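Local coordinates for protein salt-tolerant glutaminase (Micrococcus luteus, PDB 3IH8) that probably hydrolyses L-glutamine to L-glutamate and ammonium, as other members of the glutaminase family do, at residues Q26-L31 with Y157-A162; S92-N97 with G241-A246. All blocks are in the same frame, centred on the assembly; numbering follows the deposited sequence.

Contact 1 (Q26-L31 with Y157-A162); sequences QYIPVL and YESEMA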
loop_
_atom_site.group_PDB
_atom_site.type_symbol
_atom_site.label_atom_id
_atom_site.label_comp_id
_atom_site.label_asym_id
_atom_site.label_seq_id
_atom_site.Cartn_x
_atom_site.Cartn_y
_atom_site.Cartn_z
ATOM N N GLN A 26 24.765 -10.976 20.266
ATOM C CA GLN A 26 25.867 -11.597 21.006
ATOM C C GLN A 26 26.859 -12.433 20.197
ATOM O O GLN A 26 27.884 -12.849 20.732
ATOM C CB GLN A 26 25.304 -12.489 22.123
ATOM C CG GLN A 26 24.478 -11.762 23.164
ATOM C CD GLN A 26 25.298 -10.772 23.961
ATOM O OE1 GLN A 26 24.877 -9.635 24.171
ATOM N NE2 GLN A 26 26.472 -11.198 24.417
ATOM N N TYR A 27 26.573 -12.683 18.925
ATOM C CA TYR A 27 27.452 -13.515 18.108
ATOM C C TYR A 27 28.845 -12.942 17.809
ATOM O O TYR A 27 29.759 -13.684 17.430
ATOM C CB TYR A 27 26.733 -13.903 16.811
ATOM C CG TYR A 27 26.775 -12.875 15.708
ATOM C CD1 TYR A 27 27.836 -12.842 14.807
ATOM C CD2 TYR A 27 25.736 -11.961 15.536
ATOM C CE1 TYR A 27 27.866 -11.929 13.756
ATOM C CE2 TYR A 27 25.756 -11.044 14.485
ATOM C CZ TYR A 27 26.825 -11.037 13.599
ATOM O OH TYR A 27 26.858 -10.152 12.548
ATOM N N ILE A 28 29.013 -11.634 17.966
ATOM C CA ILE A 28 30.317 -11.009 17.750
ATOM C C ILE A 28 30.527 -9.875 18.744
ATOM O O ILE A 28 29.619 -9.086 19.003
ATOM C CB ILE A 28 30.493 -10.458 16.314
ATOM C CG1 ILE A 28 29.271 -9.645 15.896
ATOM C CG2 ILE A 28 30.771 -11.597 15.354
ATOM C CD1 ILE A 28 29.431 -8.986 14.546
ATOM N N PRO A 29 31.740 -9.781 19.312
ATOM C CA PRO A 29 32.106 -8.756 20.296
ATOM C C PRO A 29 31.837 -7.311 19.879
ATOM O O PRO A 29 31.396 -6.501 20.694
ATOM C CB PRO A 29 33.589 -9.031 20.544
ATOM C CG PRO A 29 34.046 -9.638 19.247
ATOM C CD PRO A 29 32.918 -10.580 18.933
ATOM N N VAL A 30 32.099 -6.988 18.617
ATOM C CA VAL A 30 31.876 -5.633 18.139
ATOM C C VAL A 30 30.424 -5.217 18.384
ATOM O O VAL A 30 30.155 -4.074 18.756
ATOM C CB VAL A 30 32.215 -5.500 16.634
ATOM C CG1 VAL A 30 31.346 -6.436 15.810
ATOM C CG2 VAL A 30 32.027 -4.056 16.190
ATOM N N LEU A 31 29.492 -6.144 18.181
ATOM C CA LEU A 31 28.080 -5.861 18.408
ATOM C C LEU A 31 27.694 -6.234 19.830
ATOM O O LEU A 31 26.819 -5.610 20.438
ATOM C CB LEU A 31 27.208 -6.648 17.424
ATOM C CG LEU A 31 27.396 -6.301 15.944
ATOM C CD1 LEU A 31 26.366 -7.042 15.099
ATOM C CD2 LEU A 31 27.256 -4.793 15.760
ATOM N N TYR A 157 33.487 -6.239 9.821
ATOM C CA TYR A 157 33.615 -7.201 8.738
ATOM C C TYR A 157 34.430 -8.415 9.184
ATOM O O TYR A 157 33.931 -9.545 9.196
ATOM C CB TYR A 157 34.297 -6.553 7.536
ATOM C CG TYR A 157 34.811 -7.546 6.524
ATOM C CD1 TYR A 157 33.941 -8.196 5.645
ATOM C CD2 TYR A 157 36.174 -7.850 6.452
ATOM C CE1 TYR A 157 34.417 -9.123 4.718
ATOM C CE2 TYR A 157 36.658 -8.773 5.531
ATOM C CZ TYR A 157 35.778 -9.404 4.666
ATOM O OH TYR A 157 36.259 -10.310 3.750
ATOM N N GLU A 158 35.686 -8.177 9.550
ATOM C CA GLU A 158 36.559 -9.264 9.975
ATOM C C GLU A 158 35.966 -10.065 11.122
ATOM O O GLU A 158 36.076 -11.295 11.157
ATOM C CB GLU A 158 37.932 -8.725 10.381
ATOM C CG GLU A 158 38.670 -8.046 9.245
ATOM C CD GLU A 158 40.140 -7.866 9.538
ATOM O OE1 GLU A 158 40.852 -8.889 9.632
ATOM O OE2 GLU A 158 40.582 -6.705 9.679
ATOM N N SER A 159 35.333 -9.366 12.055
ATOM C CA SER A 159 34.722 -10.017 13.200
ATOM C C SER A 159 33.631 -10.990 12.721
ATOM O O SER A 159 33.493 -12.101 13.247
ATOM C CB SER A 159 34.139 -8.957 14.138
ATOM O OG SER A 159 33.755 -9.525 15.380
ATOM N N GLU A 160 32.873 -10.570 11.710
ATOM C CA GLU A 160 31.807 -11.388 11.148
ATOM C C GLU A 160 32.369 -12.593 10.398
ATOM O O GLU A 160 31.865 -13.708 10.545
ATOM C CB GLU A 160 30.949 -10.559 10.188
ATOM C CG GLU A 160 29.892 -11.367 9.440
ATOM C CD GLU A 160 28.489 -11.141 9.974
ATOM O OE1 GLU A 160 27.983 -10.001 9.859
ATOM O OE2 GLU A 160 27.894 -12.101 10.511
ATOM N N MET A 161 33.407 -12.364 9.596
ATOM C CA MET A 161 34.017 -13.435 8.813
ATOM C C MET A 161 34.526 -14.606 9.649
ATOM O O MET A 161 34.488 -15.751 9.204
ATOM C CB MET A 161 35.171 -12.897 7.962
ATOM C CG MET A 161 34.754 -11.991 6.815
ATOM S SD MET A 161 33.604 -12.769 5.660
ATOM C CE MET A 161 34.688 -13.821 4.734
ATOM N N ALA A 162 35.002 -14.321 10.859
ATOM C CA ALA A 162 35.512 -15.373 11.729
ATOM C C ALA A 162 34.417 -16.351 12.157
ATOM O O ALA A 162 34.708 -17.445 12.643
ATOM C CB ALA A 162 36.174 -14.759 12.966
#
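Side-chain torsions turn Tyr27 and Glu160 to each other: Tyr27 holds its CG between its own backbone N and carbonyl carbon (chi1 83°), while Glu160 sends CG anti to its backbone N and then bends sharply at chi2 (105°). The phenol hydroxyl thereby reaches the carboxylate, the two side chains approaching at a slant, although neither CB heads for the other segment. Tyr27 OH lies 2.9 Å from Glu160 OE1 in a weak hydrogen bond donated by the tyrosine. Glu160 OE2 stands at a slant to the ring, 3.2 Å from Tyr27 CE1, and the ring and carboxylate planes differ by 30°. One face of the phenol is backed by its sequence neighbour, Ile28 CG1, offset toward the rim.

Beside this polar pair runs a patch of van der Waals contact centred on Ser159, whose hydroxyl enters a group of aliphatic carbons. Ser159 OG is 3.5 Å from Ile28 CB and also touches Pro29 CD and Val30 CG1. Ile28 CG2 rests 3.5 Å from Ser159 O. Ile28 is the N-cap residue of helix 29-32, and the start of that helix packs against helix 154-161 at Ser159. Val163 extends the hydrophobic side, touching both Tyr27 and Ile28. The side chain of Tyr27 comes within about 4 Å of that of Val261, an L-glutamate-binding residue, and Glu160 itself binds L-glutamate; the geometry is thus that of a loop and helix start lying against the helix that contributes Glu160 to the L-glutamate site of the glutaminase.

Contact 2 (S92-N97 with G241-A246); sequences SGEAFN and GMYDAA
The Tyr243 ring meets Ser92 O at its edge, near the ring plane, with Tyr243 CD2 3.7 Å from that oxygen; Glu94 N and Gly93 C approach obliquely. The second flat group, the Glu94 carboxylate, runs alongside the phenol in the same direction but is turned 78° against it, with Glu94 CB 4.2 Å from Tyr243 CE2. These are two loops of the glutaminase domain, a member of the beta-lactamase clan, and they meet beside the substrate-binding site: Tyr243 is a predicted substrate-binding residue.

No direct hydrogen bond joins the loops. Ser92 O also faces Tyr243 CA at 3.6 Å, a CA-H...O contact that is well bent (123° at the hydrogen). Asp244 reaches Gly93 N with OD2 at 3.5 Å, but the angle is too poor for a bond. A modelled water lies between Glu94 OE1 and Tyr243 OH, but so close to each that its bridge is doubtful. Stronger anchors lie outside the pair. Glu94 OE1 accepts from Asn114 N while its OE2 forms a salt bridge to Arg166, and Tyr243 OH is hydrogen-bonded to Lys258 NZ; Glu94 thus fastens the 92-97 loop next to a glutamate-binding residue. Within that loop the Ser92 hydroxyl reaches forward to the carbonyl of the next residue, OG donating to Gly93 O over 3.1 Å from a direction 25° off the carbonyl plane.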
loop_
_atom_site.group_PDB
_atom_site.type_symbol
_atom_site.label_atom_id
_atom_site.label_comp_id
_atom_site.label_asym_id
_atom_site.label_seq_id
_atom_site.Cartn_x
_atom_site.Cartn_y
_atom_site.Cartn_z
ATOM N N SER A 92 9.088 -15.969 3.931
ATOM C CA SER A 92 9.457 -17.143 4.714
ATOM C C SER A 92 10.347 -16.764 5.891
ATOM O O SER A 92 10.820 -15.631 5.973
ATOM C CB SER A 92 10.169 -18.176 3.834
ATOM O OG SER A 92 11.562 -17.959 3.788
ATOM N N GLY A 93 10.548 -17.713 6.809
ATOM C CA GLY A 93 11.404 -17.475 7.957
ATOM C C GLY A 93 12.855 -17.536 7.502
ATOM O O GLY A 93 13.140 -18.014 6.408
ATOM N N GLU A 94 13.775 -17.051 8.325
ATOM C CA GLU A 94 15.187 -17.078 7.970
ATOM C C GLU A 94 15.724 -18.503 8.016
ATOM O O GLU A 94 16.735 -18.805 7.389
ATOM C CB GLU A 94 15.992 -16.187 8.923
ATOM C CG GLU A 94 17.523 -16.230 8.715
ATOM C CD GLU A 94 17.953 -15.981 7.268
ATOM O OE1 GLU A 94 17.525 -14.980 6.667
ATOM O OE2 GLU A 94 18.733 -16.783 6.725
ATOM N N ALA A 95 15.057 -19.380 8.761
ATOM C CA ALA A 95 15.508 -20.770 8.860
ATOM C C ALA A 95 15.533 -21.374 7.459
ATOM O O ALA A 95 14.585 -21.211 6.693
ATOM C CB ALA A 95 14.579 -21.571 9.771
ATOM N N PHE A 96 16.620 -22.066 7.124
ATOM C CA PHE A 96 16.760 -22.658 5.798
ATOM C C PHE A 96 16.213 -24.080 5.644
ATOM O O PHE A 96 16.492 -24.978 6.445
ATOM C CB PHE A 96 18.229 -22.638 5.371
ATOM C CG PHE A 96 18.457 -23.145 3.975
ATOM C CD1 PHE A 96 18.183 -22.343 2.875
ATOM C CD2 PHE A 96 18.929 -24.441 3.760
ATOM C CE1 PHE A 96 18.376 -22.825 1.574
ATOM C CE2 PHE A 96 19.125 -24.931 2.467
ATOM C CZ PHE A 96 18.849 -24.124 1.375
ATOM N N ASN A 97 15.457 -24.274 4.574
ATOM C CA ASN A 97 14.853 -25.561 4.270
ATOM C C ASN A 97 15.232 -25.890 2.820
ATOM O O ASN A 97 14.834 -25.180 1.895
ATOM C CB ASN A 97 13.327 -25.450 4.404
ATOM C CG ASN A 97 12.622 -26.788 4.255
ATOM O OD1 ASN A 97 13.027 -27.643 3.460
ATOM N ND2 ASN A 97 11.545 -26.968 5.012
ATOM N N GLY A 241 9.906 -8.483 4.594
ATOM C CA GLY A 241 10.791 -7.780 5.499
ATOM C C GLY A 241 10.788 -8.292 6.925
ATOM O O GLY A 241 11.844 -8.408 7.547
ATOM N N MET A 242 9.602 -8.589 7.448
ATOM C CA MET A 242 9.459 -9.089 8.808
ATOM C C MET A 242 9.232 -10.600 8.860
ATOM O O MET A 242 8.616 -11.117 9.795
ATOM C CB MET A 242 8.314 -8.356 9.531
ATOM C CG MET A 242 8.649 -6.914 9.938
ATOM S SD MET A 242 10.159 -6.805 10.963
ATOM C CE MET A 242 10.834 -5.242 10.412
ATOM N N TYR A 243 9.744 -11.303 7.851
ATOM C CA TYR A 243 9.657 -12.762 7.763
ATOM C C TYR A 243 8.255 -13.335 7.976
ATOM O O TYR A 243 7.304 -12.885 7.338
ATOM C CB TYR A 243 10.645 -13.385 8.754
ATOM C CG TYR A 243 12.015 -12.747 8.690
ATOM C CD1 TYR A 243 12.310 -11.611 9.445
ATOM C CD2 TYR A 243 13.000 -13.238 7.829
ATOM C CE1 TYR A 243 13.546 -10.976 9.347
ATOM C CE2 TYR A 243 14.248 -12.603 7.723
ATOM C CZ TYR A 243 14.509 -11.472 8.487
ATOM O OH TYR A 243 15.723 -10.821 8.387
ATOM N N ASP A 244 8.115 -14.331 8.849
ATOM C CA ASP A 244 6.800 -14.924 9.083
ATOM C C ASP A 244 5.865 -14.041 9.897
ATOM O O ASP A 244 4.700 -14.386 10.096
ATOM C CB ASP A 244 6.917 -16.295 9.755
ATOM C CG ASP A 244 7.373 -17.373 8.790
ATOM O OD1 ASP A 244 6.986 -17.303 7.602
ATOM O OD2 ASP A 244 8.106 -18.294 9.219
ATOM N N ALA A 245 6.372 -12.903 10.358
ATOM C CA ALA A 245 5.566 -11.965 11.125
ATOM C C ALA A 245 5.051 -10.855 10.204
ATOM O O ALA A 245 4.382 -9.926 10.657
ATOM C CB ALA A 245 6.402 -11.362 12.257
ATOM N N ALA A 246 5.361 -10.968 8.913
ATOM C CA ALA A 246 4.962 -9.981 7.898
ATOM C C ALA A 246 3.464 -9.665 7.823
ATOM O O ALA A 246 3.079 -8.494 7.706
ATOM C CB ALA A 246 5.464 -10.421 6.525
HETATM O O HOH W 1 17.268 -12.672 7.615
#

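Contact 1 and contact 2 occupy separate positions: their centres lie 23 Å apart and their nearest atoms about 11 Å, so they do not touch. Glu160 of contact 1 is seen to bind L-glutamate; Tyr243 of contact 2 is predicted to bind substrate, which is consistent with one shared pocket, and Glu160 OE1 is 12.4 Å from Tyr243 OH. Around Glu160 stands Asn167, about 5 Å away between side chains; Tyr243 has Ser64 at about 4 Å, consistent with a SxxK-type serine and lysine centre at its end of the site. Arg166, which pairs with Glu94, is the sequence neighbour of Asn167. Along the chain the segments alternate, interlacing the contacts within the glutaminase domain.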